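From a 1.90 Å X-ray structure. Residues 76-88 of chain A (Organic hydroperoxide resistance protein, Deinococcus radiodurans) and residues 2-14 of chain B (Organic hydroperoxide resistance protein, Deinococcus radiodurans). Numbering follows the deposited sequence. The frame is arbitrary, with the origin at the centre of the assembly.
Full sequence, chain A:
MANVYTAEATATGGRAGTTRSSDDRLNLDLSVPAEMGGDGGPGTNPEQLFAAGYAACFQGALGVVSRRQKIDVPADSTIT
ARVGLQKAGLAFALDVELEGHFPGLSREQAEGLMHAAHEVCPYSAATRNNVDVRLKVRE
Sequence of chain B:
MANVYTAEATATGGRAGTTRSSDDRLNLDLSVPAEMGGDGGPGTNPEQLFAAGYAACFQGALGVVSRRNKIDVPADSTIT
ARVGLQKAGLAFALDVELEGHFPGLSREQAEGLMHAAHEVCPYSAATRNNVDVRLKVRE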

ATOM      1  N   ASP A  76      -3.818  -9.544  20.856  1.00 45.34           N
ATOM      2  CA  ASP A  76      -5.232  -9.633  20.522  1.00 43.32           C
ATOM      3  C   ASP A  76      -5.738  -8.229  20.134  1.00 39.73           C
ATOM      4  O   ASP A  76      -6.890  -8.078  19.722  1.00 40.68           O
ATOM      5  CB  ASP A  76      -6.054 -10.199  21.683  1.00 43.77           C
ATOM      6  N   SER A  77      -4.885  -7.209  20.268  1.00 36.23           N
ATOM      7  CA  SER A  77      -5.190  -5.886  19.734  1.00 33.76           C
ATOM      8  C   SER A  77      -5.173  -5.970  18.202  1.00 30.83           C
ATOM      9  O   SER A  77      -4.372  -6.680  17.599  1.00 30.77           O
ATOM     10  CB  SER A  77      -4.221  -4.814  20.250  1.00 34.40           C
ATOM     11  OG  SER A  77      -4.382  -4.595  21.656  1.00 35.03           O
ATOM     12  N   THR A  78      -6.053  -5.204  17.589  1.00 29.07           N
ATOM     13  CA  THR A  78      -6.418  -5.388  16.195  1.00 26.97           C
ATOM     14  C   THR A  78      -6.547  -3.990  15.528  1.00 23.18           C
ATOM     15  O   THR A  78      -7.085  -3.098  16.138  1.00 20.97           O
ATOM     16  CB  THR A  78      -7.736  -6.221  16.261  1.00 28.76           C
ATOM     17  OG1 THR A  78      -7.575  -7.475  15.575  1.00 33.59           O
ATOM     18  CG2 THR A  78      -8.904  -5.549  15.640  1.00 26.66           C
ATOM     19  N   ILE A  79      -6.008  -3.805  14.314  1.00 20.18           N
ATOM     20  CA  ILE A  79      -6.160  -2.572  13.545  1.00 18.09           C
ATOM     21  C   ILE A  79      -6.807  -2.907  12.199  1.00 17.22           C
ATOM     22  O   ILE A  79      -6.310  -3.743  11.475  1.00 15.74           O
ATOM     23  CB  ILE A  79      -4.776  -1.885  13.295  1.00 18.26           C
ATOM     24  CG1 ILE A  79      -4.052  -1.555  14.599  1.00 17.51           C
ATOM     25  CG2 ILE A  79      -4.944  -0.612  12.466  1.00 18.90           C
ATOM     26  CD1 ILE A  79      -4.661  -0.412  15.394  1.00 18.33           C
ATOM     27  N   THR A  80      -7.914  -2.252  11.888  1.00 18.28           N
ATOM     28  CA  THR A  80      -8.614  -2.424  10.617  1.00 18.86           C
ATOM     29  C   THR A  80      -8.510  -1.146   9.782  1.00 19.29           C
ATOM     30  O   THR A  80      -8.906  -0.055  10.225  1.00 20.75           O
ATOM     31  CB  THR A  80     -10.087  -2.777  10.900  1.00 18.75           C
ATOM     32  OG1 THR A  80     -10.156  -3.968  11.695  1.00 19.36           O
ATOM     33  CG2 THR A  80     -10.839  -3.120   9.627  1.00 20.54           C
ATOM     34  N   ALA A  81      -7.944  -1.269   8.583  1.00 17.45           N
ATOM     35  CA  ALA A  81      -7.962  -0.190   7.601  1.00 15.24           C
ATOM     36  C   ALA A  81      -9.058  -0.381   6.557  1.00 15.69           C
ATOM     37  O   ALA A  81      -9.200  -1.468   5.999  1.00 15.71           O
ATOM     38  CB  ALA A  81      -6.621  -0.095   6.926  1.00 15.07           C
ATOM     39  N   ARG A  82      -9.809   0.681   6.290  1.00 16.51           N
ATOM     40  CA  ARG A  82     -10.787   0.732   5.219  1.00 18.32           C
ATOM     41  C   ARG A  82     -10.327   1.789   4.221  1.00 18.55           C
ATOM     42  O   ARG A  82     -10.161   2.961   4.561  1.00 18.55           O
ATOM     43  CB  ARG A  82     -12.183   1.052   5.774  1.00 20.07           C
ATOM     44  CG  ARG A  82     -12.775  -0.098   6.569  1.00 24.00           C
ATOM     45  CD  ARG A  82     -14.093   0.222   7.321  1.00 27.17           C
ATOM     46  NE  ARG A  82     -14.282  -0.744   8.401  1.00 30.55           N
ATOM     47  CZ  ARG A  82     -14.186  -0.495   9.708  1.00 32.15           C
ATOM     48  NH1 ARG A  82     -13.958   0.729  10.169  1.00 32.42           N
ATOM     49  NH2 ARG A  82     -14.348  -1.495  10.564  1.00 33.18           N
ATOM     50  N   VAL A  83     -10.067   1.351   2.997  1.00 19.14           N
ATOM     51  CA  VAL A  83      -9.517   2.192   1.953  1.00 19.35           C
ATOM     52  C   VAL A  83     -10.474   2.195   0.764  1.00 22.38           C
ATOM     53  O   VAL A  83     -10.672   1.161   0.119  1.00 23.11           O
ATOM     54  CB  VAL A  83      -8.152   1.679   1.493  1.00 18.39           C
ATOM     55  CG1 VAL A  83      -7.577   2.573   0.411  1.00 19.17           C
ATOM     56  CG2 VAL A  83      -7.203   1.586   2.676  1.00 17.48           C
ATOM     57  N   GLY A  84     -11.058   3.355   0.492  1.00 23.23           N
ATOM     58  CA  GLY A  84     -12.004   3.532  -0.597  1.00 24.25           C
ATOM     59  C   GLY A  84     -11.398   4.314  -1.740  1.00 24.86           C
ATOM     60  O   GLY A  84     -10.590   5.222  -1.529  1.00 27.28           O
ATOM     61  N   LEU A  85     -11.759   3.931  -2.954  1.00 24.64           N
ATOM     62  CA  LEU A  85     -11.375   4.648  -4.153  1.00 24.70           C
ATOM     63  C   LEU A  85     -12.484   5.629  -4.500  1.00 25.75           C
ATOM     64  O   LEU A  85     -13.648   5.248  -4.609  1.00 24.81           O
ATOM     65  CB  LEU A  85     -11.159   3.676  -5.314  1.00 25.27           C
ATOM     66  CG  LEU A  85     -10.601   4.300  -6.591  1.00 27.35           C
ATOM     67  CD1 LEU A  85      -9.176   4.797  -6.361  1.00 26.89           C
ATOM     68  CD2 LEU A  85     -10.659   3.319  -7.740  1.00 29.91           C
ATOM     69  N   GLN A  86     -12.110   6.887  -4.668  1.00 27.79           N
ATOM     70  CA  GLN A  86     -13.043   7.938  -5.032  1.00 31.65           C
ATOM     71  C   GLN A  86     -12.591   8.541  -6.356  1.00 33.71           C
ATOM     72  O   GLN A  86     -11.397   8.673  -6.604  1.00 34.48           O
ATOM     73  CB  GLN A  86     -13.085   9.012  -3.937  1.00 32.80           C
ATOM     74  CG  GLN A  86     -13.727   8.558  -2.633  1.00 34.69           C
ATOM     75  CD  GLN A  86     -13.922   9.694  -1.627  1.00 37.73           C
ATOM     76  OE1 GLN A  86     -13.525  10.830  -1.881  1.00 39.27           O
ATOM     77  NE2 GLN A  86     -14.520   9.380  -0.477  1.00 38.24           N
ATOM     78  N   LYS A  87     -13.542   8.864  -7.225  1.00 36.49           N
ATOM     79  CA  LYS A  87     -13.241   9.571  -8.464  1.00 39.29           C
ATOM     80  C   LYS A  87     -13.187  11.062  -8.141  1.00 41.57           C
ATOM     81  O   LYS A  87     -14.032  11.579  -7.409  1.00 42.46           O
ATOM     82  CB  LYS A  87     -14.293   9.290  -9.549  1.00 40.48           C
ATOM     83  CG  LYS A  87     -14.197   7.896 -10.181  1.00 42.79           C
ATOM     84  CD  LYS A  87     -14.678   7.878 -11.646  1.00 44.31           C
ATOM     85  CE  LYS A  87     -13.844   6.947 -12.538  1.00 45.10           C
ATOM     86  NZ  LYS A  87     -12.787   7.667 -13.336  1.00 44.23           N
ATOM     87  N   ALA A  88     -12.186  11.735  -8.694  1.00 43.36           N
ATOM     88  CA  ALA A  88     -11.929  13.146  -8.428  1.00 44.67           C
ATOM     89  C   ALA A  88     -11.606  13.828  -9.757  1.00 44.60           C
ATOM     90  O   ALA A  88     -10.454  14.177 -10.023  1.00 45.76           O
ATOM     91  CB  ALA A  88     -10.761  13.295  -7.441  1.00 44.82           C
TER
ATOM     92  N   ALA B   2     -18.728   9.602  -2.186  1.00 45.47           N
ATOM     93  CA  ALA B   2     -18.938   8.134  -2.041  1.00 45.00           C
ATOM     94  C   ALA B   2     -17.826   7.346  -2.741  1.00 43.23           C
ATOM     95  O   ALA B   2     -17.269   7.782  -3.761  1.00 45.41           O
ATOM     96  CB  ALA B   2     -20.301   7.738  -2.594  1.00 45.83           C
ATOM     97  N   ASN B   3     -17.508   6.182  -2.185  1.00 39.34           N
ATOM     98  CA  ASN B   3     -16.446   5.337  -2.713  1.00 36.48           C
ATOM     99  C   ASN B   3     -16.989   4.417  -3.806  1.00 34.76           C
ATOM    100  O   ASN B   3     -18.022   3.781  -3.613  1.00 34.02           O
ATOM    101  CB  ASN B   3     -15.835   4.504  -1.577  1.00 35.40           C
ATOM    102  CG  ASN B   3     -15.218   5.365  -0.479  1.00 34.49           C
ATOM    103  OD1 ASN B   3     -14.888   6.532  -0.687  1.00 32.82           O
ATOM    104  ND2 ASN B   3     -15.045   4.780   0.694  1.00 36.21           N
ATOM    105  N   VAL B   4     -16.306   4.357  -4.950  1.00 33.14           N
ATOM    106  CA  VAL B   4     -16.658   3.406  -6.012  1.00 32.88           C
ATOM    107  C   VAL B   4     -16.334   1.957  -5.616  1.00 31.01           C
ATOM    108  O   VAL B   4     -16.911   1.012  -6.132  1.00 30.70           O
ATOM    109  CB  VAL B   4     -15.964   3.750  -7.359  1.00 34.28           C
ATOM    110  CG1 VAL B   4     -16.262   5.206  -7.771  1.00 35.80           C
ATOM    111  CG2 VAL B   4     -14.477   3.497  -7.311  1.00 34.20           C
ATOM    112  N   TYR B   5     -15.394   1.801  -4.695  1.00 28.49           N
ATOM    113  CA  TYR B   5     -15.031   0.495  -4.155  1.00 24.90           C
ATOM    114  C   TYR B   5     -14.335   0.772  -2.831  1.00 23.02           C
ATOM    115  O   TYR B   5     -13.627   1.748  -2.718  1.00 23.62           O
ATOM    116  CB  TYR B   5     -14.108  -0.258  -5.117  1.00 24.82           C
ATOM    117  CG  TYR B   5     -13.375  -1.435  -4.492  1.00 22.87           C
ATOM    118  CD1 TYR B   5     -14.058  -2.606  -4.166  1.00 23.38           C
ATOM    119  CD2 TYR B   5     -12.013  -1.369  -4.219  1.00 20.23           C
ATOM    120  CE1 TYR B   5     -13.394  -3.694  -3.596  1.00 22.09           C
ATOM    121  CE2 TYR B   5     -11.345  -2.430  -3.646  1.00 20.17           C
ATOM    122  CZ  TYR B   5     -12.039  -3.600  -3.334  1.00 21.26           C
ATOM    123  OH  TYR B   5     -11.376  -4.663  -2.760  1.00 20.37           O
ATOM    124  N   THR B   6     -14.599  -0.056  -1.833  1.00 22.59           N
ATOM    125  CA  THR B   6     -13.928   0.003  -0.537  1.00 23.19           C
ATOM    126  C   THR B   6     -13.362  -1.357  -0.170  1.00 22.92           C
ATOM    127  O   THR B   6     -14.068  -2.355  -0.222  1.00 24.15           O
ATOM    128  CB  THR B   6     -14.906   0.461   0.555  1.00 23.57           C
ATOM    129  OG1 THR B   6     -15.494   1.713   0.181  1.00 23.38           O
ATOM    130  CG2 THR B   6     -14.159   0.789   1.829  1.00 23.31           C
ATOM    131  N   ALA B   7     -12.074  -1.381   0.158  1.00 21.93           N
ATOM    132  CA  ALA B   7     -11.376  -2.567   0.636  1.00 19.48           C
ATOM    133  C   ALA B   7     -11.158  -2.439   2.151  1.00 20.04           C
ATOM    134  O   ALA B   7     -11.127  -1.334   2.680  1.00 18.91           O
ATOM    135  CB  ALA B   7     -10.022  -2.697  -0.092  1.00 19.21           C
ATOM    136  N   GLU B   8     -11.014  -3.574   2.826  1.00 20.81           N
ATOM    137  CA  GLU B   8     -10.782  -3.639   4.262  1.00 21.55           C
ATOM    138  C   GLU B   8      -9.778  -4.718   4.606  1.00 19.99           C
ATOM    139  O   GLU B   8      -9.819  -5.835   4.063  1.00 17.79           O
ATOM    140  CB  GLU B   8     -12.095  -3.939   5.011  1.00 23.54           C
ATOM    141  CG  GLU B   8     -11.911  -4.083   6.511  1.00 27.48           C
ATOM    142  CD  GLU B   8     -13.216  -4.330   7.241  1.00 32.16           C
ATOM    143  OE1 GLU B   8     -14.129  -3.490   7.116  1.00 32.70           O
ATOM    144  OE2 GLU B   8     -13.318  -5.383   7.918  1.00 34.98           O
ATOM    145  N   ALA B   9      -8.902  -4.408   5.548  1.00 18.38           N
ATOM    146  CA  ALA B   9      -7.946  -5.366   6.037  1.00 19.27           C
ATOM    147  C   ALA B   9      -7.662  -5.135   7.505  1.00 19.88           C
ATOM    148  O   ALA B   9      -7.691  -4.005   7.993  1.00 20.15           O
ATOM    149  CB  ALA B   9      -6.677  -5.329   5.216  1.00 19.91           C
ATOM    150  N   THR B  10      -7.433  -6.229   8.212  1.00 18.92           N
ATOM    151  CA  THR B  10      -7.118  -6.193   9.632  1.00 19.60           C
ATOM    152  C   THR B  10      -5.786  -6.849   9.886  1.00 20.56           C
ATOM    153  O   THR B  10      -5.537  -7.948   9.385  1.00 20.11           O
ATOM    154  CB  THR B  10      -8.205  -6.923  10.420  1.00 19.26           C
ATOM    155  OG1 THR B  10      -9.422  -6.194  10.305  1.00 19.67           O
ATOM    156  CG2 THR B  10      -7.906  -6.922  11.917  1.00 18.63           C
ATOM    157  N   ALA B  11      -4.941  -6.161  10.658  1.00 19.82           N
ATOM    158  CA  ALA B  11      -3.653  -6.659  11.066  1.00 20.36           C
ATOM    159  C   ALA B  11      -3.605  -6.894  12.571  1.00 22.58           C
ATOM    160  O   ALA B  11      -4.218  -6.146  13.349  1.00 20.08           O
ATOM    161  CB  ALA B  11      -2.569  -5.696  10.682  1.00 20.02           C
ATOM    162  N   THR B  12      -2.875  -7.939  12.954  1.00 26.52           N
ATOM    163  CA  THR B  12      -2.475  -8.196  14.346  1.00 30.69           C
ATOM    164  C   THR B  12      -0.989  -7.918  14.546  1.00 35.55           C
ATOM    165  O   THR B  12      -0.204  -7.909  13.595  1.00 36.35           O
ATOM    166  CB  THR B  12      -2.732  -9.657  14.729  1.00 31.36           C
ATOM    167  OG1 THR B  12      -1.912 -10.517  13.921  1.00 31.19           O
ATOM    168  CG2 THR B  12      -4.170 -10.067  14.407  1.00 30.68           C
ATOM    169  N   GLY B  13      -0.613  -7.716  15.803  1.00 40.42           N
ATOM    170  CA  GLY B  13       0.746  -7.354  16.163  1.00 43.51           C
ATOM    171  C   GLY B  13       1.545  -8.541  16.649  1.00 45.53           C
ATOM    172  O   GLY B  13       1.044  -9.667  16.689  1.00 44.55           O
ATOM    173  N   GLY B  14       2.795  -8.267  17.018  1.00 48.43           N
ATOM    174  CA  GLY B  14       3.712  -9.284  17.505  1.00 50.48           C
ATOM    175  C   GLY B  14       4.648  -9.766  16.415  1.00 52.13           C
ATOM    176  O   GLY B  14       4.708  -9.184  15.324  1.00 53.34           O
TER
HETATM  177  O   HOH W   1      -2.458  -8.190  18.191  1.00 44.46           O
HETATM  178  O   HOH W   2     -16.280   8.573  -6.331  1.00 40.39           O

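The most unusual feature of this contact is that a β-sheet runs unbroken across the boundary between two protein chains, with a glycine, Gly A84, where paired CA atoms come closest. Its CA lies 4.0 Å from the CA of Thr B6, and a side chain there would have no room: an ideally placed CB would sit 2.0 Å from ND2 of Asn B3, a clash. That amide instead lies over the glycine, with ND2 of Asn B3 3.5 Å from CA of Gly A84, and donates a hydrogen bond within its own chain to OG1 of Thr B6 at 3.1 Å.

The example illustrates a general principle: in an antiparallel pairing between chains, the backbone ladder supplies the regular framework, and side-chain contacts add to it on either face. The strands run at 162° to one another, and Ile A79, Ala A81 and Val A83 face Ala B11, Ala B9 and Ala B7 in hydrogen-bonded pairs. Each pair closes a ring of two bonds. N of Ile A79 donates to O of Ala B11 at 3.1 Å, and N of Ala B11 returns a bond to O of Ile A79 at 2.9 Å; the same exchange joins Ala A81 to Ala B9 and Val A83 to Ala B7. Between these rings the CA atoms approach more closely, and CA-H...O contacts supplement the ladder, as where CA of Thr A80 meets O of Ala B9 at 3.2 Å.

Near the start of the chain B stretch the pattern shifts. N of Leu A85 still donates to O of Tyr B5 at 2.9 Å, but O of Leu A85 accepts from N of Val B4, at 2.8 Å, rather than from Tyr B5. Alongside this bond the side chains of the same two residues touch, CD2 of Leu A85 lying 3.8 Å from CG2 of Val B4 in an apolar contact.

Because side chains alternate along a strand, the two faces differ in chemistry. One carries Ile A79, Ala A81, Val A83 and Leu A85 with Ala B7, Ala B9, Ala B11 and Tyr B5, all buried. The other holds the polar pairs. OG1 of Thr A80 and OG1 of Thr B10 share a hydrogen bond of 2.7 Å, for which either hydroxyl could be the donor. One pair along, Arg A82 and Glu B8 form a salt bridge: NE of Arg A82 donates to OE1 of Glu B8 at 3.0 Å, and the carboxylate oxygen lies at the edge of the guanidinium, near its plane, where N-H groups point. The arginine's terminal nitrogens are bonded elsewhere in the structure.

Beyond the glycine, NE2 of Gln A86 donates to OD1 of Asn B3 at 2.9 Å, so this asparagine uses its oxygen across the interface. Water bridges both ends of the pairing: water 1 links O of Ser A77 to N of Gly B13, and water 2 links N of Lys A87 to O of Ala B2.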